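Long-range contact in fatty acid metabolism regulator protein (Bacillus subtilis, PDB 1VI0), which represses genes of fatty acid transport and beta-oxidation as a DNA-binding homodimer that long-chain fatty acyl-CoA inhibits from binding DNA: residues Ile13-His27 against Phe49-Lys63. Residues are numbered along the deposited sequence; the frame is centred on the assembly and turned at random.
Sequences IIDAAVEVIAENGYH and FKNKEDILISLFKEK. With DCC (dodecyl-coa), chain C.
Y26, just past the end of helix 9-24, lies between two side chains of helix 52-75 and illustrates how an aromatic ring can be gripped from both faces. L56 sets CD2 over one face, 3.9 Å from the centroid of the Y26 ring. K52 crosses the other: its chain bends at chi3 (80°), laying CE over the tyrosine in a CH-pi contact and carrying NZ to 4.4 Å from the Y26 centroid, almost on the ring normal, a cation-pi interaction. The same ammonium donates to the backbone, K52 NZ to Y26 O at 2.9 Å, so ring and carbonyl of one residue share one lysine; a water links K52 NZ to H27 ND1. At the ring's edge the hydroxyl abuts the first turn of the helix, Y26 OH lying 3.2 Å from E53 CA, while the carboxylate of E53 turns to a salt bridge with K120.

Farther along, the contact becomes apolar and interlocking. I14 is a knob among I55, S58, L59 and K63; chi1 of -66° puts its CG1 anti to the carbonyl carbon and CG2 anti to the backbone N, and the two branches part: CD1, ending the first, comes to 3.6 Å from F49 CZ, while CG2 rests against L59 CB. In return L59 fits among I14, A17, V18 and I21, meeting I21 tip to tip. Packing is tight beside it, where A17 CB and I55 CG2 are 3.5 Å apart. At the margin K63 NZ makes a salt bridge, weak as a hydrogen bond, to D15 OD1.

The helix segments cross at -107° with axes 9.9 Å apart, and F60 and K63 of helix 52-75 also touch the bound dodecyl-CoA. This is the TetR-family arrangement, in which the first helix of the DNA-binding domain packs on the helix that runs on into the ligand-binding domain.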
loop_
_atom_site.group_PDB
_atom_site.type_symbol
_atom_site.label_atom_id
_atom_site.label_comp_id
_atom_site.label_asym_id
_atom_site.label_seq_id
_atom_site.Cartn_x
_atom_site.Cartn_y
_atom_site.Cartn_z
ATOM N N ILE A 13 12.278 -24.511 4.662
ATOM C CA ILE A 13 11.553 -23.799 5.722
ATOM C C ILE A 13 10.957 -22.497 5.193
ATOM O O ILE A 13 9.792 -22.201 5.475
ATOM C CB ILE A 13 12.479 -23.501 6.917
ATOM C CG1 ILE A 13 12.759 -24.825 7.664
ATOM C CG2 ILE A 13 11.850 -22.494 7.861
ATOM C CD1 ILE A 13 14.077 -24.772 8.447
ATOM N N ILE A 14 11.764 -21.746 4.447
ATOM C CA ILE A 14 11.196 -20.491 3.884
ATOM C C ILE A 14 9.957 -20.776 3.042
ATOM O O ILE A 14 8.931 -20.119 3.124
ATOM C CB ILE A 14 12.246 -19.771 3.039
ATOM C CG1 ILE A 14 13.394 -19.276 3.914
ATOM C CG2 ILE A 14 11.592 -18.605 2.288
ATOM C CD1 ILE A 14 13.037 -18.184 4.887
ATOM N N ASP A 15 9.974 -21.851 2.246
ATOM C CA ASP A 15 8.845 -22.196 1.384
ATOM C C ASP A 15 7.651 -22.649 2.161
ATOM O O ASP A 15 6.482 -22.310 1.884
ATOM C CB ASP A 15 9.312 -23.243 0.363
ATOM C CG ASP A 15 10.082 -22.669 -0.797
ATOM O OD1 ASP A 15 10.379 -21.473 -0.869
ATOM O OD2 ASP A 15 10.443 -23.481 -1.706
ATOM N N ALA A 16 7.892 -23.407 3.258
ATOM C CA ALA A 16 6.776 -23.822 4.097
ATOM C C ALA A 16 6.207 -22.610 4.815
ATOM O O ALA A 16 4.999 -22.469 4.963
ATOM C CB ALA A 16 7.241 -24.865 5.096
ATOM N N ALA A 17 7.084 -21.686 5.223
ATOM C CA ALA A 17 6.636 -20.455 5.881
ATOM C C ALA A 17 5.691 -19.668 4.968
ATOM O O ALA A 17 4.650 -19.221 5.432
ATOM C CB ALA A 17 7.803 -19.587 6.262
ATOM N N VAL A 18 6.043 -19.575 3.678
ATOM C CA VAL A 18 5.128 -18.836 2.774
ATOM C C VAL A 18 3.738 -19.404 2.816
ATOM O O VAL A 18 2.738 -18.716 2.887
ATOM C CB VAL A 18 5.676 -18.831 1.334
ATOM C CG1 VAL A 18 4.627 -18.233 0.387
ATOM C CG2 VAL A 18 6.941 -18.014 1.262
ATOM N N GLU A 19 3.653 -20.733 2.713
ATOM C CA GLU A 19 2.395 -21.437 2.719
ATOM C C GLU A 19 1.589 -21.252 3.977
ATOM O O GLU A 19 0.416 -20.877 3.956
ATOM C CB GLU A 19 2.685 -22.934 2.505
ATOM C CG GLU A 19 1.398 -23.621 2.029
ATOM C CD GLU A 19 1.007 -24.747 2.951
ATOM O OE1 GLU A 19 0.829 -24.503 4.178
ATOM O OE2 GLU A 19 0.876 -25.882 2.440
ATOM N N VAL A 20 2.234 -21.503 5.132
ATOM C CA VAL A 20 1.548 -21.397 6.407
ATOM C C VAL A 20 1.090 -19.984 6.691
ATOM O O VAL A 20 -0.060 -19.763 7.072
ATOM C CB VAL A 20 2.451 -21.916 7.553
ATOM C CG1 VAL A 20 1.810 -21.651 8.890
ATOM C CG2 VAL A 20 2.792 -23.386 7.359
ATOM N N ILE A 21 1.972 -19.017 6.450
ATOM C CA ILE A 21 1.646 -17.592 6.685
ATOM C C ILE A 21 0.529 -17.147 5.742
ATOM O O ILE A 21 -0.414 -16.442 6.148
ATOM C CB ILE A 21 2.889 -16.732 6.526
ATOM C CG1 ILE A 21 3.924 -16.942 7.652
ATOM C CG2 ILE A 21 2.574 -15.268 6.377
ATOM C CD1 ILE A 21 5.327 -16.584 7.189
ATOM N N ALA A 22 0.501 -17.644 4.509
ATOM C CA ALA A 22 -0.533 -17.267 3.558
ATOM C C ALA A 22 -1.881 -17.859 4.011
ATOM O O ALA A 22 -2.873 -17.161 4.068
ATOM C CB ALA A 22 -0.195 -17.807 2.166
ATOM N N GLU A 23 -1.842 -19.136 4.360
ATOM C CA GLU A 23 -2.993 -19.893 4.765
ATOM C C GLU A 23 -3.530 -19.519 6.124
ATOM O O GLU A 23 -4.758 -19.414 6.271
ATOM C CB GLU A 23 -2.693 -21.409 4.701
ATOM C CG GLU A 23 -2.554 -21.887 3.257
ATOM C CD GLU A 23 -1.911 -23.251 3.133
ATOM O OE1 GLU A 23 -1.619 -23.634 1.965
ATOM O OE2 GLU A 23 -1.682 -23.954 4.137
ATOM N N ASN A 24 -2.671 -19.206 7.090
ATOM C CA ASN A 24 -3.156 -18.897 8.434
ATOM C C ASN A 24 -3.095 -17.468 8.886
ATOM O O ASN A 24 -3.802 -17.124 9.871
ATOM C CB ASN A 24 -2.314 -19.764 9.433
ATOM C CG ASN A 24 -2.654 -21.245 9.240
ATOM O OD1 ASN A 24 -3.607 -21.713 9.858
ATOM N ND2 ASN A 24 -1.962 -21.944 8.365
ATOM N N GLY A 25 -2.369 -16.580 8.237
ATOM C CA GLY A 25 -2.168 -15.195 8.700
ATOM C C GLY A 25 -0.872 -15.265 9.569
ATOM O O GLY A 25 -0.659 -16.296 10.214
ATOM N N TYR A 26 -0.013 -14.275 9.478
ATOM C CA TYR A 26 1.248 -14.248 10.165
ATOM C C TYR A 26 1.092 -14.455 11.676
ATOM O O TYR A 26 1.875 -15.165 12.274
ATOM C CB TYR A 26 1.940 -12.897 9.947
ATOM C CG TYR A 26 3.189 -12.720 10.784
ATOM C CD1 TYR A 26 4.322 -13.526 10.637
ATOM C CD2 TYR A 26 3.209 -11.724 11.748
ATOM C CE1 TYR A 26 5.441 -13.316 11.420
ATOM C CE2 TYR A 26 4.329 -11.483 12.515
ATOM C CZ TYR A 26 5.438 -12.275 12.346
ATOM O OH TYR A 26 6.537 -12.035 13.136
ATOM N N HIS A 27 0.096 -13.812 12.277
ATOM C CA HIS A 27 -0.065 -13.933 13.743
ATOM C C HIS A 27 -0.370 -15.328 14.186
ATOM O O HIS A 27 -0.005 -15.722 15.323
ATOM C CB HIS A 27 -1.102 -12.898 14.211
ATOM C CG HIS A 27 -0.463 -11.520 14.114
ATOM N ND1 HIS A 27 0.695 -11.232 14.819
ATOM C CD2 HIS A 27 -0.766 -10.430 13.410
ATOM C CE1 HIS A 27 1.064 -9.991 14.555
ATOM N NE2 HIS A 27 0.192 -9.477 13.699
ATOM N N PHE A 49 16.869 -19.895 12.172
ATOM C CA PHE A 49 16.192 -18.646 12.456
ATOM C C PHE A 49 16.067 -18.338 13.958
ATOM O O PHE A 49 15.857 -19.267 14.747
ATOM C CB PHE A 49 14.772 -18.637 11.865
ATOM C CG PHE A 49 14.782 -18.899 10.378
ATOM C CD1 PHE A 49 15.073 -17.864 9.496
ATOM C CD2 PHE A 49 14.611 -20.187 9.903
ATOM C CE1 PHE A 49 15.120 -18.094 8.134
ATOM C CE2 PHE A 49 14.658 -20.415 8.533
ATOM C CZ PHE A 49 14.929 -19.394 7.660
ATOM N N LYS A 50 15.977 -17.068 14.294
ATOM C CA LYS A 50 15.832 -16.606 15.660
ATOM C C LYS A 50 14.466 -16.823 16.270
ATOM O O LYS A 50 14.345 -16.997 17.513
ATOM C CB LYS A 50 16.114 -15.099 15.757
ATOM C CG LYS A 50 17.534 -14.703 15.394
ATOM C CD LYS A 50 17.737 -13.253 15.824
ATOM C CE LYS A 50 18.952 -12.563 15.360
ATOM N NZ LYS A 50 20.221 -13.275 15.514
ATOM N N ASN A 51 13.421 -16.593 15.489
ATOM C CA ASN A 51 12.036 -16.667 15.875
ATOM C C ASN A 51 11.150 -16.442 14.600
ATOM O O ASN A 51 11.741 -16.313 13.516
ATOM C CB ASN A 51 11.685 -15.547 16.864
ATOM C CG ASN A 51 12.300 -14.215 16.439
ATOM O OD1 ASN A 51 12.369 -13.868 15.246
ATOM N ND2 ASN A 51 12.844 -13.502 17.415
ATOM N N LYS A 52 9.867 -16.421 14.815
ATOM C CA LYS A 52 8.856 -16.236 13.740
ATOM C C LYS A 52 9.149 -14.972 12.952
ATOM O O LYS A 52 9.206 -14.928 11.701
ATOM C CB LYS A 52 7.483 -16.089 14.409
ATOM C CG LYS A 52 6.285 -16.232 13.536
ATOM C CD LYS A 52 4.989 -16.306 14.336
ATOM C CE LYS A 52 4.510 -14.950 14.776
ATOM N NZ LYS A 52 3.029 -14.928 14.978
ATOM N N GLU A 53 9.322 -13.869 13.659
ATOM C CA GLU A 53 9.694 -12.610 13.020
ATOM C C GLU A 53 10.893 -12.772 12.114
ATOM O O GLU A 53 10.860 -12.294 10.957
ATOM C CB GLU A 53 9.849 -11.534 14.083
ATOM C CG GLU A 53 10.165 -10.152 13.595
ATOM C CD GLU A 53 10.336 -9.179 14.771
ATOM O OE1 GLU A 53 9.332 -8.861 15.427
ATOM O OE2 GLU A 53 11.497 -8.765 14.946
ATOM N N ASP A 54 11.973 -13.433 12.522
ATOM C CA ASP A 54 13.146 -13.682 11.714
ATOM C C ASP A 54 12.837 -14.471 10.428
ATOM O O ASP A 54 13.376 -14.149 9.363
ATOM C CB ASP A 54 14.213 -14.399 12.526
ATOM C CG ASP A 54 15.563 -14.441 11.874
ATOM O OD1 ASP A 54 15.925 -13.504 11.112
ATOM O OD2 ASP A 54 16.271 -15.450 12.015
ATOM N N ILE A 55 11.933 -15.421 10.501
ATOM C CA ILE A 55 11.477 -16.177 9.337
ATOM C C ILE A 55 10.732 -15.232 8.360
ATOM O O ILE A 55 11.122 -15.229 7.175
ATOM C CB ILE A 55 10.581 -17.346 9.685
ATOM C CG1 ILE A 55 11.347 -18.388 10.554
ATOM C CG2 ILE A 55 10.063 -18.050 8.436
ATOM C CD1 ILE A 55 10.355 -19.388 11.179
ATOM N N LEU A 56 9.879 -14.390 8.839
ATOM C CA LEU A 56 9.140 -13.450 7.943
ATOM C C LEU A 56 10.095 -12.529 7.208
ATOM O O LEU A 56 10.073 -12.287 5.990
ATOM C CB LEU A 56 8.170 -12.625 8.741
ATOM C CG LEU A 56 7.279 -11.680 7.874
ATOM C CD1 LEU A 56 6.288 -12.518 7.085
ATOM C CD2 LEU A 56 6.545 -10.746 8.845
ATOM N N ILE A 57 10.943 -11.878 8.001
ATOM C CA ILE A 57 11.955 -10.972 7.445
ATOM C C ILE A 57 12.894 -11.670 6.486
ATOM O O ILE A 57 13.143 -11.171 5.365
ATOM C CB ILE A 57 12.741 -10.336 8.622
ATOM C CG1 ILE A 57 11.793 -9.462 9.437
ATOM C CG2 ILE A 57 13.954 -9.573 8.103
ATOM C CD1 ILE A 57 12.327 -9.191 10.849
ATOM N N SER A 58 13.374 -12.876 6.779
ATOM C CA SER A 58 14.287 -13.636 5.956
ATOM C C SER A 58 13.612 -14.136 4.662
ATOM O O SER A 58 14.208 -14.121 3.601
ATOM C CB SER A 58 14.872 -14.830 6.718
ATOM O OG SER A 58 15.725 -14.360 7.779
ATOM N N LEU A 59 12.340 -14.462 4.795
ATOM C CA LEU A 59 11.584 -14.920 3.570
ATOM C C LEU A 59 11.519 -13.739 2.619
ATOM O O LEU A 59 11.810 -13.878 1.411
ATOM C CB LEU A 59 10.262 -15.378 4.062
ATOM C CG LEU A 59 8.984 -15.485 3.300
ATOM C CD1 LEU A 59 7.906 -16.074 4.234
ATOM C CD2 LEU A 59 8.468 -14.214 2.652
ATOM N N PHE A 60 11.195 -12.552 3.127
ATOM C CA PHE A 60 11.183 -11.358 2.310
ATOM C C PHE A 60 12.563 -11.057 1.749
ATOM O O PHE A 60 12.736 -10.860 0.554
ATOM C CB PHE A 60 10.611 -10.149 3.033
ATOM C CG PHE A 60 10.379 -8.957 2.145
ATOM C CD1 PHE A 60 10.007 -9.077 0.818
ATOM C CD2 PHE A 60 10.479 -7.662 2.670
ATOM C CE1 PHE A 60 9.746 -7.975 0.042
ATOM C CE2 PHE A 60 10.266 -6.563 1.881
ATOM C CZ PHE A 60 9.877 -6.689 0.564
ATOM N N LYS A 61 13.634 -11.085 2.555
ATOM C CA LYS A 61 14.974 -10.809 2.062
ATOM C C LYS A 61 15.468 -11.753 0.979
ATOM O O LYS A 61 16.096 -11.295 0.025
ATOM C CB LYS A 61 15.949 -10.848 3.261
ATOM C CG LYS A 61 17.332 -10.319 2.957
ATOM C CD LYS A 61 18.092 -10.138 4.300
ATOM C CE LYS A 61 19.530 -9.743 4.047
ATOM N NZ LYS A 61 20.321 -10.850 3.423
ATOM N N GLU A 62 15.172 -13.028 1.110
ATOM C CA GLU A 62 15.529 -14.080 0.187
ATOM C C GLU A 62 14.787 -13.938 -1.137
ATOM O O GLU A 62 15.425 -13.962 -2.200
ATOM C CB GLU A 62 15.162 -15.433 0.845
ATOM C CG GLU A 62 15.453 -16.643 -0.021
ATOM C CD GLU A 62 16.831 -16.540 -0.643
ATOM O OE1 GLU A 62 17.777 -16.179 0.105
ATOM O OE2 GLU A 62 16.935 -16.750 -1.868
ATOM N N LYS A 63 13.499 -13.772 -1.090
ATOM C CA LYS A 63 12.665 -13.644 -2.295
ATOM C C LYS A 63 12.975 -12.339 -2.993
ATOM O O LYS A 63 13.210 -12.311 -4.225
ATOM C CB LYS A 63 11.209 -13.807 -1.968
ATOM C CG LYS A 63 10.668 -15.064 -1.366
ATOM C CD LYS A 63 10.879 -16.312 -2.214
ATOM C CE LYS A 63 10.081 -17.484 -1.659
ATOM N NZ LYS A 63 10.112 -18.656 -2.614
HETATM C C2 DCC C . 10.416 14.681 0.183
HETATM C C4 DCC C . 11.033 12.664 0.956
HETATM C C5 DCC C . 10.202 11.987 0.093
HETATM C C6 DCC C . 9.410 12.810 -0.739
HETATM C C8 DCC C . 11.223 10.508 1.209
HETATM C C10 DCC C . 9.078 -8.740 -4.332
HETATM C C11 DCC C . 8.960 -10.272 -4.252
HETATM C C12 DCC C . 9.514 -10.864 -2.958
HETATM N N9 DCC C . 11.677 11.712 1.692
HETATM N N7 DCC C . 10.312 10.624 0.274
HETATM N N3 DCC C . 11.200 14.001 1.036
HETATM N N1 DCC C . 9.565 14.151 -0.722
HETATM N N6 DCC C . 8.533 12.274 -1.589
HETATM C "C1'" DCC C . 12.788 11.984 2.676
HETATM C "C2'" DCC C . 12.762 11.070 3.920
HETATM O "O2'" DCC C . 12.089 11.829 4.960
HETATM C "C3'" DCC C . 14.282 11.020 4.286
HETATM O "O3'" DCC C . 14.666 12.344 4.799
HETATM C "C4'" DCC C . 14.888 10.897 2.831
HETATM O "O4'" DCC C . 13.970 11.573 1.971
HETATM C "C5'" DCC C . 15.145 9.452 2.471
HETATM O "O5'" DCC C . 13.992 8.587 2.688
HETATM P P1 DCC C . 13.481 7.534 1.609
HETATM O O11 DCC C . 12.352 6.824 2.170
HETATM O O12 DCC C . 13.306 8.283 0.249
HETATM O O6 DCC C . 14.700 6.610 1.345
HETATM P P2 DCC C . 15.045 5.661 2.479
HETATM O O21 DCC C . 15.985 4.651 1.866
HETATM O O22 DCC C . 15.455 6.434 3.658
HETATM O O7 DCC C . 13.733 4.806 2.906
HETATM C CPA DCC C . 13.411 3.591 2.091
HETATM C CPB DCC C . 12.121 2.922 2.649
HETATM C CP8 DCC C . 11.056 4.000 2.924
HETATM C CP7 DCC C . 12.501 2.271 3.973
HETATM C CP9 DCC C . 11.631 1.810 1.794
HETATM O OP3 DCC C . 10.865 4.830 1.827
HETATM C CP6 DCC C . 9.730 3.427 3.385
HETATM O OP2 DCC C . 9.662 2.825 4.448
HETATM N NP2 DCC C . 8.739 3.665 2.571
HETATM C CP5 DCC C . 7.349 3.123 2.865
HETATM C CP4 DCC C . 7.248 1.821 1.978
HETATM C CP3 DCC C . 5.978 1.032 2.344
HETATM O OP1 DCC C . 5.816 0.628 3.495
HETATM N NP1 DCC C . 5.118 0.882 1.390
HETATM C CP2 DCC C . 3.815 0.191 1.501
HETATM C CP1 DCC C . 3.987 -1.006 0.614
HETATM S S DCC C . 5.485 -1.995 0.820
HETATM P P3 DCC C . 15.620 12.691 6.045
HETATM O O31 DCC C . 15.346 11.726 7.110
HETATM O O32 DCC C . 17.024 12.615 5.610
HETATM O O33 DCC C . 15.206 14.099 6.374
HETATM C CA1 DCC C . 4.985 -3.078 2.183
HETATM C CA2 DCC C . 5.863 -4.366 2.280
HETATM O OA1 DCC C . 4.026 -2.845 2.883
HETATM C CA3 DCC C . 5.436 -5.448 1.271
HETATM C CA4 DCC C . 6.429 -5.954 0.293
HETATM C CA5 DCC C . 6.251 -5.438 -1.117
HETATM C CA6 DCC C . 6.564 -6.450 -2.204
HETATM C CA7 DCC C . 7.826 -6.192 -2.996
HETATM C CA8 DCC C . 7.846 -6.546 -4.439
HETATM C CA9 DCC C . 7.787 -8.038 -4.782
HETATM O O HOH W 1 2.678 -12.155 16.560
#